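Local coordinates for protein SsfS6 (Streptomyces sp. SF2575, PDB 4FZR) that has the two-domain GT-B fold of the erythromycin biosynthesis protein CIII-like family, with two parallel-sheet Rossmann-like domains facing each other, at residues 31-34 against 35-39; 292-295 against 296-300; 387-390 against 391-395. All coordinates share one frame; numbering follows the deposited sequence.

Overall arrangement
Three helix starts lie in the two Rossmann-like halves of a GT-B fold. Contact 1 (31-39) lies at the beginning of helix 33-41, and contact 3 (387-395) opens the last helix modelled, 388-395. The latter comes from the end of the chain yet packs on the N-terminal domain. Their centres lie about 10 Å apart and they touch directly: Val392 CG2 meets Leu39 CD2 at 3.6 Å and Ala38 CB at 3.6 Å. Both also reach the second subunit. Contact 2 (292-300) belongs to the C-terminal sheet domain; its centre is about 20 Å from that of contact 1 and about 26 Å from that of contact 3, and its nearest atoms stay about 9 Å from contact 1.

Contact 1 (31-34 against 35-39); sequences PLVP and LSWAL
Leu32 O is gripped twice by Ser36, through the backbone N at 3.1 Å and through OG at 3.0 Å, at the start of helix 33-41, which packs on strand 17-21 of the N-terminal Rossmann-like domain. The hydroxyl donates from well above the carbonyl plane, whereas the amide is tilted only 18° from it. Ser36 OG is placed there by chi1 of -75°, which sets it anti to its own carbonyl carbon and folds it back over the preceding turn. The ladder of i to i+4 bonds continues with Trp37 N to Val33 O at 2.9 Å and Ala38 N to Pro34 O. One step back, a water accepts from Leu35 N at 3.1 Å; its other leg, to Pro31 O, is too short to be sound and remains doubtful. Leu32 and Ser36 both rest on Val20 of strand 17-21, while Leu35 turns to Leu128 of strand 126-130. Another face carries Trp37, whose NE1 is bonded to Ala61 O and whose ring stacks on Trp37 of the second subunit. Within the helix, Val33 and Trp37 run alongside each other in one direction, and Val33 CG1 lies 4.1 Å from Trp37 CD1 of the indole.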
loop_
_atom_site.group_PDB
_atom_site.type_symbol
_atom_site.label_atom_id
_atom_site.label_comp_id
_atom_site.label_asym_id
_atom_site.label_seq_id
_atom_site.Cartn_x
_atom_site.Cartn_y
_atom_site.Cartn_z
ATOM N N PRO A 31 -9.331 -2.543 6.753
ATOM C CA PRO A 31 -10.181 -1.446 6.271
ATOM C C PRO A 31 -9.589 -0.054 6.510
ATOM O O PRO A 31 -10.087 0.916 5.937
ATOM C CB PRO A 31 -11.478 -1.625 7.073
ATOM C CG PRO A 31 -11.442 -3.036 7.570
ATOM C CD PRO A 31 -9.996 -3.331 7.803
ATOM N N LEU A 32 -8.553 0.044 7.339
ATOM C CA LEU A 32 -7.892 1.325 7.588
ATOM C C LEU A 32 -6.756 1.575 6.603
ATOM O O LEU A 32 -6.178 2.659 6.572
ATOM C CB LEU A 32 -7.342 1.380 9.014
ATOM C CG LEU A 32 -8.375 1.439 10.140
ATOM C CD1 LEU A 32 -7.685 1.294 11.483
ATOM C CD2 LEU A 32 -9.179 2.735 10.089
ATOM N N VAL A 33 -6.444 0.569 5.794
ATOM C CA VAL A 33 -5.306 0.648 4.888
ATOM C C VAL A 33 -5.454 1.740 3.822
ATOM O O VAL A 33 -4.511 2.487 3.571
ATOM C CB VAL A 33 -5.035 -0.722 4.220
ATOM C CG1 VAL A 33 -4.114 -0.565 3.024
ATOM C CG2 VAL A 33 -4.448 -1.700 5.231
ATOM N N PRO A 34 -6.629 1.834 3.180
ATOM C CA PRO A 34 -6.744 2.841 2.115
ATOM C C PRO A 34 -6.667 4.291 2.610
ATOM O O PRO A 34 -6.093 5.131 1.918
ATOM C CB PRO A 34 -8.113 2.537 1.495
ATOM C CG PRO A 34 -8.347 1.091 1.806
ATOM C CD PRO A 34 -7.780 0.912 3.181
ATOM N N LEU A 35 -7.227 4.582 3.779
ATOM C CA LEU A 35 -7.123 5.925 4.338
ATOM C C LEU A 35 -5.680 6.210 4.747
ATOM O O LEU A 35 -5.190 7.330 4.590
ATOM C CB LEU A 35 -8.057 6.088 5.540
ATOM C CG LEU A 35 -8.096 7.486 6.169
ATOM C CD1 LEU A 35 -8.359 8.565 5.125
ATOM C CD2 LEU A 35 -9.148 7.549 7.269
ATOM N N SER A 36 -5.005 5.186 5.264
ATOM C CA SER A 36 -3.611 5.303 5.689
ATOM C C SER A 36 -2.700 5.624 4.514
ATOM O O SER A 36 -1.780 6.431 4.633
ATOM C CB SER A 36 -3.142 4.005 6.344
ATOM O OG SER A 36 -3.671 3.865 7.650
ATOM N N TRP A 37 -2.949 4.974 3.383
ATOM C CA TRP A 37 -2.175 5.237 2.177
ATOM C C TRP A 37 -2.560 6.570 1.532
ATOM O O TRP A 37 -1.750 7.185 0.837
ATOM C CB TRP A 37 -2.332 4.095 1.170
ATOM C CG TRP A 37 -1.146 3.177 1.148
ATOM C CD1 TRP A 37 -1.107 1.873 1.554
ATOM C CD2 TRP A 37 0.179 3.501 0.706
ATOM N NE1 TRP A 37 0.160 1.363 1.386
ATOM C CE2 TRP A 37 0.967 2.342 0.867
ATOM C CE3 TRP A 37 0.775 4.657 0.186
ATOM C CZ2 TRP A 37 2.321 2.305 0.528
ATOM C CZ3 TRP A 37 2.120 4.618 -0.152
ATOM C CH2 TRP A 37 2.877 3.449 0.021
ATOM N N ALA A 38 -3.798 7.003 1.754
ATOM C CA ALA A 38 -4.259 8.289 1.246
ATOM C C ALA A 38 -3.498 9.405 1.949
ATOM O O ALA A 38 -3.120 10.403 1.332
ATOM C CB ALA A 38 -5.760 8.446 1.467
ATOM N N LEU A 39 -3.274 9.226 3.246
ATOM C CA LEU A 39 -2.483 10.168 4.026
ATOM C C LEU A 39 -1.044 10.188 3.530
ATOM O O LEU A 39 -0.468 11.250 3.292
ATOM C CB LEU A 39 -2.517 9.792 5.509
ATOM C CG LEU A 39 -3.880 9.920 6.195
ATOM C CD1 LEU A 39 -3.847 9.323 7.601
ATOM C CD2 LEU A 39 -4.329 11.376 6.234
HETATM O O HOH W 1 -9.738 3.255 5.002
#

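Contact 2 (292-295 against 296-300); sequences FPLS and AIMPA
Ile297 CD1 approaches the Phe292 ring obliquely, and the ring also makes an edge-to-face stack with Trp220. The closest approach of Phe292 and Ile297 is at the CB that carries the ring, Phe292 CB to Ile297 CD1 at 4.3 Å. At Pro293, the N-cap residue of a short helix, the ring turns Pro293 CB to Ala296 CB, 3.7 Å away. Pro293 O starts the helix by taking two amides, Ala296 N at 2.8 Å from above the carbonyl plane and Ile297 N at 2.9 Å nearly along the C=O axis. The next bond, Met298 N to Leu294 O, is weak, as the chain passes into a 3-10 segment. Leu294 is the hub of the apolar contacts: Leu294 CD1 meets Ile297 CG2 at 3.8 Å, and CG meets CE of Met298, a selenomethionine. Bends at chi2 (60°) and chi3 (65°) curl the Met298 chain back so that this methyl reaches Leu294. In the C-terminal Rossmann-like domain, Leu294 packs on Cys231 of strand 229-231 and Thr312 of helix 310-318, Met298 lies on Thr315 and Cys316 of the same helix, and Ile297 meets Trp220 of helix 219-222.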
loop_
_atom_site.group_PDB
_atom_site.type_symbol
_atom_site.label_atom_id
_atom_site.label_comp_id
_atom_site.label_asym_id
_atom_site.label_seq_id
_atom_site.Cartn_x
_atom_site.Cartn_y
_atom_site.Cartn_z
ATOM N N PHE A 292 -7.891 -15.663 -3.106
ATOM C CA PHE A 292 -7.832 -14.764 -4.250
ATOM C C PHE A 292 -7.988 -13.316 -3.808
ATOM O O PHE A 292 -8.589 -13.040 -2.766
ATOM C CB PHE A 292 -8.928 -15.116 -5.256
ATOM C CG PHE A 292 -8.791 -16.491 -5.839
ATOM C CD1 PHE A 292 -7.778 -16.775 -6.738
ATOM C CD2 PHE A 292 -9.673 -17.498 -5.489
ATOM C CE1 PHE A 292 -7.645 -18.039 -7.277
ATOM C CE2 PHE A 292 -9.544 -18.766 -6.025
ATOM C CZ PHE A 292 -8.527 -19.034 -6.920
ATOM N N PRO A 293 -7.442 -12.380 -4.599
ATOM C CA PRO A 293 -7.697 -10.966 -4.314
ATOM C C PRO A 293 -9.189 -10.694 -4.434
ATOM O O PRO A 293 -9.689 -10.467 -5.537
ATOM C CB PRO A 293 -6.913 -10.237 -5.409
ATOM C CG PRO A 293 -6.794 -11.232 -6.519
ATOM C CD PRO A 293 -6.674 -12.564 -5.843
ATOM N N LEU A 294 -9.891 -10.729 -3.305
ATOM C CA LEU A 294 -11.348 -10.715 -3.316
ATOM C C LEU A 294 -11.893 -9.497 -4.058
ATOM O O LEU A 294 -12.873 -9.604 -4.796
ATOM C CB LEU A 294 -11.899 -10.765 -1.889
ATOM C CG LEU A 294 -13.351 -11.233 -1.773
ATOM C CD1 LEU A 294 -13.572 -12.558 -2.503
ATOM C CD2 LEU A 294 -13.754 -11.364 -0.313
ATOM N N SER A 295 -11.257 -8.346 -3.859
ATOM C CA SER A 295 -11.657 -7.113 -4.535
ATOM C C SER A 295 -11.359 -7.103 -6.036
ATOM O O SER A 295 -11.918 -6.291 -6.772
ATOM C CB SER A 295 -10.999 -5.897 -3.868
ATOM O OG SER A 295 -9.616 -6.101 -3.612
ATOM N N ALA A 296 -10.486 -7.999 -6.485
ATOM C CA ALA A 296 -10.121 -8.063 -7.900
ATOM C C ALA A 296 -10.880 -9.171 -8.625
ATOM O O ALA A 296 -11.042 -9.134 -9.845
ATOM C CB ALA A 296 -8.626 -8.268 -8.047
ATOM N N ILE A 297 -11.334 -10.158 -7.859
ATOM C CA ILE A 297 -12.099 -11.281 -8.396
ATOM C C ILE A 297 -13.581 -10.924 -8.468
ATOM O O ILE A 297 -14.351 -11.548 -9.197
ATOM C CB ILE A 297 -11.933 -12.532 -7.505
ATOM C CG1 ILE A 297 -12.687 -13.727 -8.090
ATOM C CG2 ILE A 297 -12.429 -12.250 -6.099
ATOM C CD1 ILE A 297 -12.767 -14.901 -7.147
HETATM N N MSE A 298 -13.967 -9.900 -7.714
HETATM C CA MSE A 298 -15.372 -9.536 -7.560
HETATM C C MSE A 298 -16.087 -9.284 -8.889
HETATM O O MSE A 298 -17.192 -9.787 -9.103
HETATM C CB MSE A 298 -15.495 -8.304 -6.656
HETATM C CG MSE A 298 -16.864 -8.132 -6.032
HETATM SE SE MSE A 298 -17.367 -9.656 -4.925
HETATM C CE MSE A 298 -16.017 -9.492 -3.524
ATOM N N PRO A 299 -15.466 -8.504 -9.789
ATOM C CA PRO A 299 -16.127 -8.210 -11.067
ATOM C C PRO A 299 -16.490 -9.465 -11.856
ATOM O O PRO A 299 -17.393 -9.426 -12.694
ATOM C CB PRO A 299 -15.070 -7.405 -11.831
ATOM C CG PRO A 299 -14.198 -6.816 -10.777
ATOM C CD PRO A 299 -14.159 -7.830 -9.674
ATOM N N ALA A 300 -15.796 -10.565 -11.583
ATOM C CA ALA A 300 -15.934 -11.775 -12.387
ATOM C C ALA A 300 -17.052 -12.712 -11.925
ATOM O O ALA A 300 -17.059 -13.880 -12.299
ATOM C CB ALA A 300 -14.608 -12.527 -12.415
#

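Contact 3 (387-390 against 391-395); sequences TPAD and IVRLI
Asp390 and Arg393 run alongside each other in one direction and form a salt bridge from the first turn of helix 388-395 to the next. Asp390 OD1 takes NH1 of Arg393 at 2.5 Å, unusually short and of doubtful exact length, on the anti side and tilted somewhat out of the carboxylate plane; Arg393 NH2 reaches Asp390 OD1 by a weak bond at 3.1 Å. The carboxylate and guanidinium planes stand 57° apart, so the two groups do not pair flat. A bend at chi3 (-135°) brings the guanidinium back over the first turn, with Ala389 O above the centre of one face and Asp390 N nearer the rim on that side. Asp390 OD2 accepts from Thr387 N at 2.8 Å, from above the carboxylate plane. Thr387 OG1 in turn accepts from Asp390 N at 3.2 Å, and these reciprocal bonds make a capping box. The amides of Thr387 and Asp390 thus each find a side-chain acceptor; Asp390 N also has a weak bond to Thr387 O, and Asp390 shares its carboxylate between the cap and Arg393. The main-chain carbonyls then take over: Ile391 N bonds to Thr387 O at 3.0 Å, in the carbonyl plane, and Val392 N to Pro388 O at 3.1 Å. Ala389 O has two weak donors, Val392 N in a bent bond and Arg393 N in a long one, while Leu394 N reaches Asp390 O at 3.3 Å, near straight at 159°. Ala389 also makes backbone hydrogen bonds to the second subunit, and Arg393 NE lies close to Arg393 NE of that subunit; the Asp390 carboxylate probably eases this meeting of like charges. On the inner side, Ile391 packs against Leu185 and Ile187 of strand 185-188, and Ile391 CG1 lies 3.7 Å from Thr387 O.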
loop_
_atom_site.group_PDB
_atom_site.type_symbol
_atom_site.label_atom_id
_atom_site.label_comp_id
_atom_site.label_asym_id
_atom_site.label_seq_id
_atom_site.Cartn_x
_atom_site.Cartn_y
_atom_site.Cartn_z
ATOM N N THR A 387 -14.065 10.384 -1.727
ATOM C CA THR A 387 -13.039 9.350 -1.641
ATOM C C THR A 387 -12.152 9.583 -0.423
ATOM O O THR A 387 -12.168 10.669 0.159
ATOM C CB THR A 387 -12.140 9.353 -2.885
ATOM O OG1 THR A 387 -11.319 10.530 -2.880
ATOM C CG2 THR A 387 -12.981 9.315 -4.150
ATOM N N PRO A 388 -11.382 8.558 -0.024
ATOM C CA PRO A 388 -10.372 8.726 1.028
ATOM C C PRO A 388 -9.418 9.894 0.761
ATOM O O PRO A 388 -9.000 10.567 1.702
ATOM C CB PRO A 388 -9.630 7.390 1.001
ATOM C CG PRO A 388 -10.692 6.411 0.607
ATOM C CD PRO A 388 -11.557 7.141 -0.393
ATOM N N ALA A 389 -9.082 10.133 -0.502
ATOM C CA ALA A 389 -8.247 11.279 -0.855
ATOM C C ALA A 389 -8.964 12.587 -0.510
ATOM O O ALA A 389 -8.343 13.532 -0.017
ATOM C CB ALA A 389 -7.885 11.244 -2.335
ATOM N N ASP A 390 -10.273 12.630 -0.762
ATOM C CA ASP A 390 -11.086 13.801 -0.430
ATOM C C ASP A 390 -11.057 14.044 1.080
ATOM O O ASP A 390 -10.884 15.175 1.537
ATOM C CB ASP A 390 -12.546 13.629 -0.887
ATOM C CG ASP A 390 -12.699 13.524 -2.403
ATOM O OD1 ASP A 390 -11.872 14.091 -3.147
ATOM O OD2 ASP A 390 -13.671 12.879 -2.856
ATOM N N ILE A 391 -11.229 12.974 1.851
ATOM C CA ILE A 391 -11.261 13.062 3.312
ATOM C C ILE A 391 -9.948 13.574 3.905
ATOM O O ILE A 391 -9.946 14.252 4.933
ATOM C CB ILE A 391 -11.596 11.697 3.948
ATOM C CG1 ILE A 391 -13.059 11.330 3.673
ATOM C CG2 ILE A 391 -11.304 11.711 5.455
ATOM C CD1 ILE A 391 -14.060 12.367 4.124
ATOM N N VAL A 392 -8.833 13.248 3.262
ATOM C CA VAL A 392 -7.539 13.719 3.734
ATOM C C VAL A 392 -7.483 15.244 3.666
ATOM O O VAL A 392 -6.958 15.894 4.571
ATOM C CB VAL A 392 -6.369 13.110 2.929
ATOM C CG1 VAL A 392 -5.059 13.791 3.296
ATOM C CG2 VAL A 392 -6.272 11.609 3.179
ATOM N N ARG A 393 -8.037 15.815 2.601
ATOM C CA ARG A 393 -8.085 17.266 2.460
ATOM C C ARG A 393 -8.902 17.878 3.591
ATOM O O ARG A 393 -8.534 18.910 4.150
ATOM C CB ARG A 393 -8.666 17.657 1.103
ATOM C CG ARG A 393 -7.752 17.303 -0.049
ATOM C CD ARG A 393 -8.368 17.629 -1.386
ATOM N NE ARG A 393 -8.180 16.524 -2.331
ATOM C CZ ARG A 393 -9.169 15.846 -2.913
ATOM N NH1 ARG A 393 -10.445 16.122 -2.663
ATOM N NH2 ARG A 393 -8.882 14.862 -3.752
ATOM N N LEU A 394 -10.011 17.232 3.931
ATOM C CA LEU A 394 -10.810 17.651 5.075
ATOM C C LEU A 394 -9.956 17.639 6.338
ATOM O O LEU A 394 -9.889 18.632 7.063
ATOM C CB LEU A 394 -12.023 16.733 5.254
ATOM C CG LEU A 394 -13.329 17.168 4.585
ATOM C CD1 LEU A 394 -13.130 17.451 3.104
ATOM C CD2 LEU A 394 -14.395 16.103 4.786
ATOM N N ILE A 395 -9.295 16.511 6.586
ATOM C CA ILE A 395 -8.500 16.329 7.795
ATOM C C ILE A 395 -7.462 17.432 7.960
ATOM O O ILE A 395 -7.271 17.956 9.056
ATOM C CB ILE A 395 -7.774 14.969 7.782
ATOM C CG1 ILE A 395 -8.771 13.833 8.019
ATOM C CG2 ILE A 395 -6.672 14.933 8.842
ATOM C CD1 ILE A 395 -8.177 12.453 7.831
#